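Local coordinates for protein AlkZ (Streptomyces sahachiroi, PDB 5UUJ) that belongs to the AlkZ-like family of DNA glycosylases, whose sequences fall in the helix-turn-helix clan, at residues 107-110 / 111-115; 213-216 / 217-221; 241-244 / 245-249. All coordinates share one frame; numbering follows the deposited sequence.

Contact 1 of 3, residues 107-110 / 111-115; sequences PSWT and RASGV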
loop_
_atom_site.group_PDB
_atom_site.type_symbol
_atom_site.label_atom_id
_atom_site.label_comp_id
_atom_site.label_asym_id
_atom_site.label_seq_id
_atom_site.Cartn_x
_atom_site.Cartn_y
_atom_site.Cartn_z
ATOM N N PRO A 107 24.857 -4.448 8.118
ATOM C CA PRO A 107 25.913 -5.165 7.393
ATOM C C PRO A 107 25.373 -6.051 6.269
ATOM O O PRO A 107 25.946 -6.067 5.182
ATOM C CB PRO A 107 26.570 -6.008 8.490
ATOM C CG PRO A 107 26.400 -5.191 9.725
ATOM C CD PRO A 107 25.076 -4.485 9.579
ATOM N N SER A 108 24.276 -6.759 6.528
ATOM C CA SER A 108 23.688 -7.656 5.537
ATOM C C SER A 108 23.279 -6.912 4.259
ATOM O O SER A 108 23.421 -7.440 3.159
ATOM C CB SER A 108 22.479 -8.391 6.134
ATOM O OG SER A 108 21.505 -7.486 6.626
ATOM N N TRP A 109 22.780 -5.687 4.403
ATOM C CA TRP A 109 22.412 -4.873 3.247
ATOM C C TRP A 109 23.651 -4.444 2.464
ATOM O O TRP A 109 23.658 -4.465 1.234
ATOM C CB TRP A 109 21.622 -3.640 3.685
ATOM C CG TRP A 109 20.922 -2.934 2.560
ATOM C CD1 TRP A 109 19.633 -3.122 2.153
ATOM C CD2 TRP A 109 21.468 -1.916 1.708
ATOM N NE1 TRP A 109 19.343 -2.289 1.099
ATOM C CE2 TRP A 109 20.451 -1.538 0.806
ATOM C CE3 TRP A 109 22.716 -1.287 1.620
ATOM C CZ2 TRP A 109 20.646 -0.563 -0.172
ATOM C CZ3 TRP A 109 22.905 -0.319 0.648
ATOM C CH2 TRP A 109 21.875 0.033 -0.234
ATOM N N THR A 110 24.694 -4.049 3.185
ATOM C CA THR A 110 25.960 -3.673 2.565
ATOM C C THR A 110 26.560 -4.840 1.773
ATOM O O THR A 110 27.029 -4.660 0.648
ATOM C CB THR A 110 26.980 -3.203 3.620
ATOM O OG1 THR A 110 26.384 -2.203 4.455
ATOM C CG2 THR A 110 28.226 -2.626 2.954
ATOM N N ARG A 111 26.544 -6.032 2.362
ATOM C CA ARG A 111 27.129 -7.202 1.718
ATOM C C ARG A 111 26.386 -7.559 0.435
ATOM O O ARG A 111 26.996 -7.965 -0.553
ATOM C CB ARG A 111 27.131 -8.403 2.671
ATOM C CG ARG A 111 28.069 -8.254 3.864
ATOM C CD ARG A 111 28.265 -9.579 4.586
ATOM N NE ARG A 111 27.017 -10.119 5.125
ATOM C CZ ARG A 111 26.599 -9.961 6.380
ATOM N NH1 ARG A 111 27.317 -9.273 7.259
ATOM N NH2 ARG A 111 25.449 -10.502 6.762
ATOM N N ALA A 112 25.067 -7.398 0.450
ATOM C CA ALA A 112 24.241 -7.788 -0.686
ATOM C C ALA A 112 24.285 -6.746 -1.806
ATOM O O ALA A 112 24.338 -7.096 -2.985
ATOM C CB ALA A 112 22.803 -8.019 -0.233
ATOM N N SER A 113 24.273 -5.469 -1.429
ATOM C CA SER A 113 24.172 -4.375 -2.394
ATOM C C SER A 113 25.517 -3.966 -2.986
ATOM O O SER A 113 25.589 -3.534 -4.137
ATOM C CB SER A 113 23.535 -3.152 -1.737
ATOM O OG SER A 113 24.445 -2.543 -0.836
ATOM N N GLY A 114 26.574 -4.075 -2.189
ATOM C CA GLY A 114 27.892 -3.625 -2.602
ATOM C C GLY A 114 28.054 -2.120 -2.473
ATOM O O GLY A 114 28.939 -1.529 -3.094
ATOM N N VAL A 115 27.198 -1.505 -1.661
ATOM C CA VAL A 115 27.220 -0.058 -1.443
ATOM C C VAL A 115 27.280 0.245 0.052
ATOM O O VAL A 115 26.453 -0.242 0.822
ATOM C CB VAL A 115 25.976 0.628 -2.051
ATOM C CG1 VAL A 115 26.125 2.146 -2.014
ATOM C CG2 VAL A 115 25.751 0.157 -3.475
HETATM O O HOH W 1 25.503 0.025 3.256
#
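Four successive i to i+4 backbone bonds run from Pro-107, Ser-108, Trp-109 and Thr-110 to the amides of residues 111 to 114, the last joining Gly-114 N to Thr-110 O at 2.9 Å just where the chain, with positive phi at Gly-114, leaves the helix. Side-chain bonds add to these at the C-terminal turn. Ser-113 turns its hydroxyl back between its own N and carbonyl carbon (chi1 73°), and from there OG donates to Trp-109 O at 2.9 Å. The amide of Ser-113 reaches that same oxygen from the opposite face of the carbonyl plane, so two donors grip one acceptor. OG is also an acceptor, taking Val-115 N at 3.1 Å to make an ST turn. Meanwhile Ser-113 CB sits over the six-membered ring of Trp-109, 3.8 Å from its centroid, in a CH-pi contact, while Val-115 O approaches the ring edge near CZ3. Water 1 bridges Thr-110 OG1 and Val-115 O, to which it donates at 2.6 Å. The exposed Arg-111, bent at chi3, has one guanidinium face over Ser-108 CA. Beyond the turn, Trp-109 and Val-115 both pack on helices 117-130 and 162-172. Ser-113 OG thus both gives and takes, bonding Trp-109 O inside the helix and Val-115 N just past it, with CB against the indole face.

Contact 2 of 3, residues 213-216 / 217-221; sequences KAYL and GAYGP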
loop_
_atom_site.group_PDB
_atom_site.type_symbol
_atom_site.label_atom_id
_atom_site.label_comp_id
_atom_site.label_asym_id
_atom_site.label_seq_id
_atom_site.Cartn_x
_atom_site.Cartn_y
_atom_site.Cartn_z
ATOM N N LYS A 213 -2.258 7.839 12.649
ATOM C CA LYS A 213 -3.622 8.324 12.457
ATOM C C LYS A 213 -4.208 7.821 11.145
ATOM O O LYS A 213 -5.325 7.302 11.111
ATOM C CB LYS A 213 -3.669 9.854 12.467
ATOM C CG LYS A 213 -4.211 10.464 13.748
ATOM C CD LYS A 213 -4.619 11.925 13.554
ATOM C CE LYS A 213 -5.830 12.058 12.631
ATOM N NZ LYS A 213 -6.385 13.440 12.597
ATOM N N ALA A 214 -3.450 7.992 10.067
ATOM C CA ALA A 214 -3.888 7.572 8.743
ATOM C C ALA A 214 -4.116 6.063 8.697
ATOM O O ALA A 214 -5.103 5.595 8.132
ATOM C CB ALA A 214 -2.871 7.986 7.691
ATOM N N TYR A 215 -3.203 5.308 9.300
ATOM C CA TYR A 215 -3.306 3.855 9.304
ATOM C C TYR A 215 -4.553 3.376 10.049
ATOM O O TYR A 215 -5.342 2.594 9.518
ATOM C CB TYR A 215 -2.061 3.221 9.928
ATOM C CG TYR A 215 -2.150 1.716 9.985
ATOM C CD1 TYR A 215 -1.864 0.941 8.867
ATOM C CD2 TYR A 215 -2.543 1.069 11.146
ATOM C CE1 TYR A 215 -1.960 -0.435 8.909
ATOM C CE2 TYR A 215 -2.639 -0.309 11.200
ATOM C CZ TYR A 215 -2.349 -1.055 10.078
ATOM O OH TYR A 215 -2.449 -2.424 10.130
ATOM N N LEU A 216 -4.726 3.848 11.280
ATOM C CA LEU A 216 -5.859 3.433 12.104
ATOM C C LEU A 216 -7.188 3.894 11.512
ATOM O O LEU A 216 -8.230 3.292 11.768
ATOM C CB LEU A 216 -5.713 3.978 13.525
ATOM C CG LEU A 216 -4.551 3.431 14.359
ATOM C CD1 LEU A 216 -4.548 4.090 15.727
ATOM C CD2 LEU A 216 -4.618 1.913 14.497
ATOM N N GLY A 217 -7.140 4.956 10.714
ATOM C CA GLY A 217 -8.335 5.499 10.098
ATOM C C GLY A 217 -8.900 4.623 8.995
ATOM O O GLY A 217 -10.028 4.834 8.551
ATOM N N ALA A 218 -8.119 3.643 8.550
ATOM C CA ALA A 218 -8.549 2.734 7.491
ATOM C C ALA A 218 -8.546 1.279 7.951
ATOM O O ALA A 218 -9.394 0.491 7.528
ATOM C CB ALA A 218 -7.655 2.895 6.268
ATOM N N TYR A 219 -7.594 0.929 8.816
ATOM C CA TYR A 219 -7.372 -0.465 9.197
ATOM C C TYR A 219 -7.444 -0.704 10.704
ATOM O O TYR A 219 -7.056 -1.770 11.188
ATOM C CB TYR A 219 -6.011 -0.932 8.672
ATOM C CG TYR A 219 -5.759 -0.542 7.235
ATOM C CD1 TYR A 219 -6.507 -1.094 6.200
ATOM C CD2 TYR A 219 -4.775 0.380 6.913
ATOM C CE1 TYR A 219 -6.282 -0.733 4.887
ATOM C CE2 TYR A 219 -4.541 0.742 5.601
ATOM C CZ TYR A 219 -5.295 0.184 4.594
ATOM O OH TYR A 219 -5.060 0.555 3.293
ATOM N N GLY A 220 -7.933 0.287 11.443
ATOM C CA GLY A 220 -8.128 0.135 12.872
ATOM C C GLY A 220 -9.318 -0.760 13.171
ATOM O O GLY A 220 -10.104 -1.057 12.275
ATOM N N PRO A 221 -9.442 -1.227 14.425
ATOM C CA PRO A 221 -8.431 -1.091 15.480
ATOM C C PRO A 221 -7.234 -1.991 15.190
ATOM O O PRO A 221 -7.389 -2.968 14.460
ATOM C CB PRO A 221 -9.169 -1.543 16.750
ATOM C CG PRO A 221 -10.630 -1.551 16.390
ATOM C CD PRO A 221 -10.678 -1.848 14.929
HETATM O O HOH W 2 -4.977 -3.570 10.984
#
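Tyr-215 and Tyr-219, one helical turn apart, meet near the C-terminal end of helix 204-219. The carbonyl of Tyr-215 accepts twice: from Tyr-219 N at 2.9 Å, and from Ala-218 N, which at 3.1 Å stands above the carbonyl plane. Gly-217 N binds Lys-213 O at 3.0 Å and adds a weak bond to Ala-214 O; Gly-220 N makes a weak bond to Leu-216 O. With CG anti to its backbone N (chi1 178°), Tyr-215 projects from the helix with its ring beneath the next turn, where Tyr-219 CB lies over one face, 4.2 Å from the centroid. The two rings meet obliquely, planes at 49°, CE1 of Tyr-215 touching CD2 of Tyr-219 at 3.5 Å. Both phenols find backbone carbonyls elsewhere, Tyr-215 OH that of Gly-293 and Tyr-219 OH that of Leu-37. Water 2 donates to Tyr-215 OH at 2.9 Å and to Tyr-219 O, linking the first tyrosine's tip to the second's backbone. Carbonyls at and past the helix end are met by Arg-19 (Gly-217 O), Gln-20 (Ala-218 O) and Arg-16 (Gly-220 O and Pro-221 O). Phe-227 and Trp-230 of helix 224-232 meet the Tyr-215 ring, and past a cis peptide Pro-221 rests on Ala-262 and Val-264 of strand 260-265.

Contact 3 of 3, residues 241-244 / 245-249; sequences LRKW and FGDMG
Lys-243 and Asp-247 lie one turn apart on the solvent-facing side of helix 238-248. The lysine CB leads away from the following turn, but CG, anti to the backbone N (chi1 -165°), comes within 3.3 Å of Asp-247 OD2. The bend at chi2 sets CD beside OD2, at 3.0 Å the nearest side-chain approach of the pair, and that at chi3 turns CE and NZ away from the carboxylate, leaving NZ 4.9 Å from OD2. NZ instead makes a long, weak ion pair with Asp-205. The acid therefore meets the lysine's methylenes, with its opposite charge near enough perhaps to be felt. Asp-247 N is bonded to Lys-243 O at 2.8 Å, one of three regular i to i+4 helical bonds that also join Phe-245 N to Leu-241 O and Gly-246 N to Arg-242 O. Past this amphipathic helix, Gly-249 is the first residue to leave helical geometry, with positive phi. On the buried side, Phe-245 CD1 brings its ring edge to Leu-241 O at 3.3 Å, and selenomethionine Met-248 places CG 3.4 Å from Trp-244 O. Trp-244, Phe-245 and Met-248 all lean on Ile-212 of helix 204-219, and Trp-244 NE1 is hydrogen-bonded to Asp-205.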
loop_
_atom_site.group_PDB
_atom_site.type_symbol
_atom_site.label_atom_id
_atom_site.label_comp_id
_atom_site.label_asym_id
_atom_site.label_seq_id
_atom_site.Cartn_x
_atom_site.Cartn_y
_atom_site.Cartn_z
ATOM N N LEU A 241 8.461 2.793 18.964
ATOM C CA LEU A 241 7.041 2.584 18.684
ATOM C C LEU A 241 6.174 2.836 19.913
ATOM O O LEU A 241 5.089 3.411 19.812
ATOM C CB LEU A 241 6.803 1.162 18.188
ATOM C CG LEU A 241 7.340 0.846 16.796
ATOM C CD1 LEU A 241 7.403 -0.656 16.588
ATOM C CD2 LEU A 241 6.469 1.502 15.740
ATOM N N ARG A 242 6.654 2.388 21.067
ATOM C CA ARG A 242 5.927 2.558 22.315
ATOM C C ARG A 242 5.733 4.040 22.625
ATOM O O ARG A 242 4.654 4.457 23.040
ATOM C CB ARG A 242 6.668 1.866 23.462
ATOM C CG ARG A 242 6.027 2.062 24.827
ATOM C CD ARG A 242 6.865 1.431 25.926
ATOM N NE ARG A 242 6.692 -0.019 25.983
ATOM C CZ ARG A 242 7.268 -0.805 26.887
ATOM N NH1 ARG A 242 8.064 -0.291 27.814
ATOM N NH2 ARG A 242 7.047 -2.112 26.863
ATOM N N LYS A 243 6.782 4.829 22.415
ATOM C CA LYS A 243 6.717 6.264 22.661
ATOM C C LYS A 243 5.766 6.949 21.680
ATOM O O LYS A 243 4.977 7.808 22.072
ATOM C CB LYS A 243 8.108 6.891 22.559
ATOM C CG LYS A 243 8.189 8.295 23.143
ATOM C CD LYS A 243 8.731 9.307 22.141
ATOM C CE LYS A 243 10.186 9.039 21.781
ATOM N NZ LYS A 243 10.691 10.014 20.775
ATOM N N TRP A 244 5.846 6.567 20.408
ATOM C CA TRP A 244 4.991 7.151 19.378
ATOM C C TRP A 244 3.517 7.003 19.726
ATOM O O TRP A 244 2.761 7.974 19.685
ATOM C CB TRP A 244 5.262 6.501 18.023
ATOM C CG TRP A 244 6.545 6.921 17.387
ATOM C CD1 TRP A 244 7.358 7.951 17.769
ATOM C CD2 TRP A 244 7.169 6.320 16.249
ATOM N NE1 TRP A 244 8.447 8.027 16.936
ATOM C CE2 TRP A 244 8.355 7.035 15.994
ATOM C CE3 TRP A 244 6.838 5.244 15.418
ATOM C CZ2 TRP A 244 9.213 6.709 14.946
ATOM C CZ3 TRP A 244 7.692 4.922 14.377
ATOM C CH2 TRP A 244 8.865 5.651 14.151
ATOM N N PHE A 245 3.111 5.784 20.061
ATOM C CA PHE A 245 1.728 5.515 20.423
ATOM C C PHE A 245 1.378 6.133 21.772
ATOM O O PHE A 245 0.278 6.651 21.957
ATOM C CB PHE A 245 1.467 4.008 20.446
ATOM C CG PHE A 245 1.212 3.423 19.087
ATOM C CD1 PHE A 245 2.240 3.296 18.170
ATOM C CD2 PHE A 245 -0.057 3.004 18.726
ATOM C CE1 PHE A 245 2.007 2.762 16.918
ATOM C CE2 PHE A 245 -0.296 2.466 17.473
ATOM C CZ PHE A 245 0.737 2.350 16.568
ATOM N N GLY A 246 2.324 6.091 22.704
ATOM C CA GLY A 246 2.095 6.598 24.042
ATOM C C GLY A 246 1.902 8.099 24.082
ATOM O O GLY A 246 1.054 8.601 24.816
ATOM N N ASP A 247 2.686 8.817 23.285
ATOM C CA ASP A 247 2.636 10.276 23.273
ATOM C C ASP A 247 1.342 10.802 22.662
ATOM O O ASP A 247 1.001 11.970 22.834
ATOM C CB ASP A 247 3.831 10.847 22.507
ATOM C CG ASP A 247 5.145 10.658 23.244
ATOM O OD1 ASP A 247 5.120 10.335 24.449
ATOM O OD2 ASP A 247 6.207 10.844 22.615
HETATM N N MSE A 248 0.621 9.949 21.945
HETATM C CA MSE A 248 -0.654 10.357 21.379
HETATM C C MSE A 248 -1.713 10.440 22.479
HETATM O O MSE A 248 -2.660 11.213 22.371
HETATM C CB MSE A 248 -1.088 9.396 20.272
HETATM C CG MSE A 248 -0.215 9.479 19.028
HETATM SE SE MSE A 248 -0.737 8.232 17.624
HETATM C CE MSE A 248 -2.368 9.114 17.021
ATOM N N GLY A 249 -1.537 9.659 23.542
ATOM C CA GLY A 249 -2.423 9.723 24.693
ATOM C C GLY A 249 -3.862 9.368 24.373
ATOM O O GLY A 249 -4.128 8.368 23.708
#

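The three contacts are three helix ends whose chemistry differs with their place in the fold. Contact 2 is the buried one, its centre about 13 Å from the centre of the chain, and relies on aromatic rings and on carbonyls met by arginines from elsewhere in the fold. Contacts 1 and 3 are only partly buried, each with one side packed on other helices and one toward solvent: the first uses a hydroxyl and a water, the third mostly plain helical bonds and methylenes beside a carboxylate. Contacts 2 and 3 are neighbours, since helices 204-219 and 238-248 pack together and Lys-213 CG touches Met-248 CE at 4.0 Å. Contact 1 stands apart, its centre about 34 Å from that of contact 2 and 32 Å from that of contact 3.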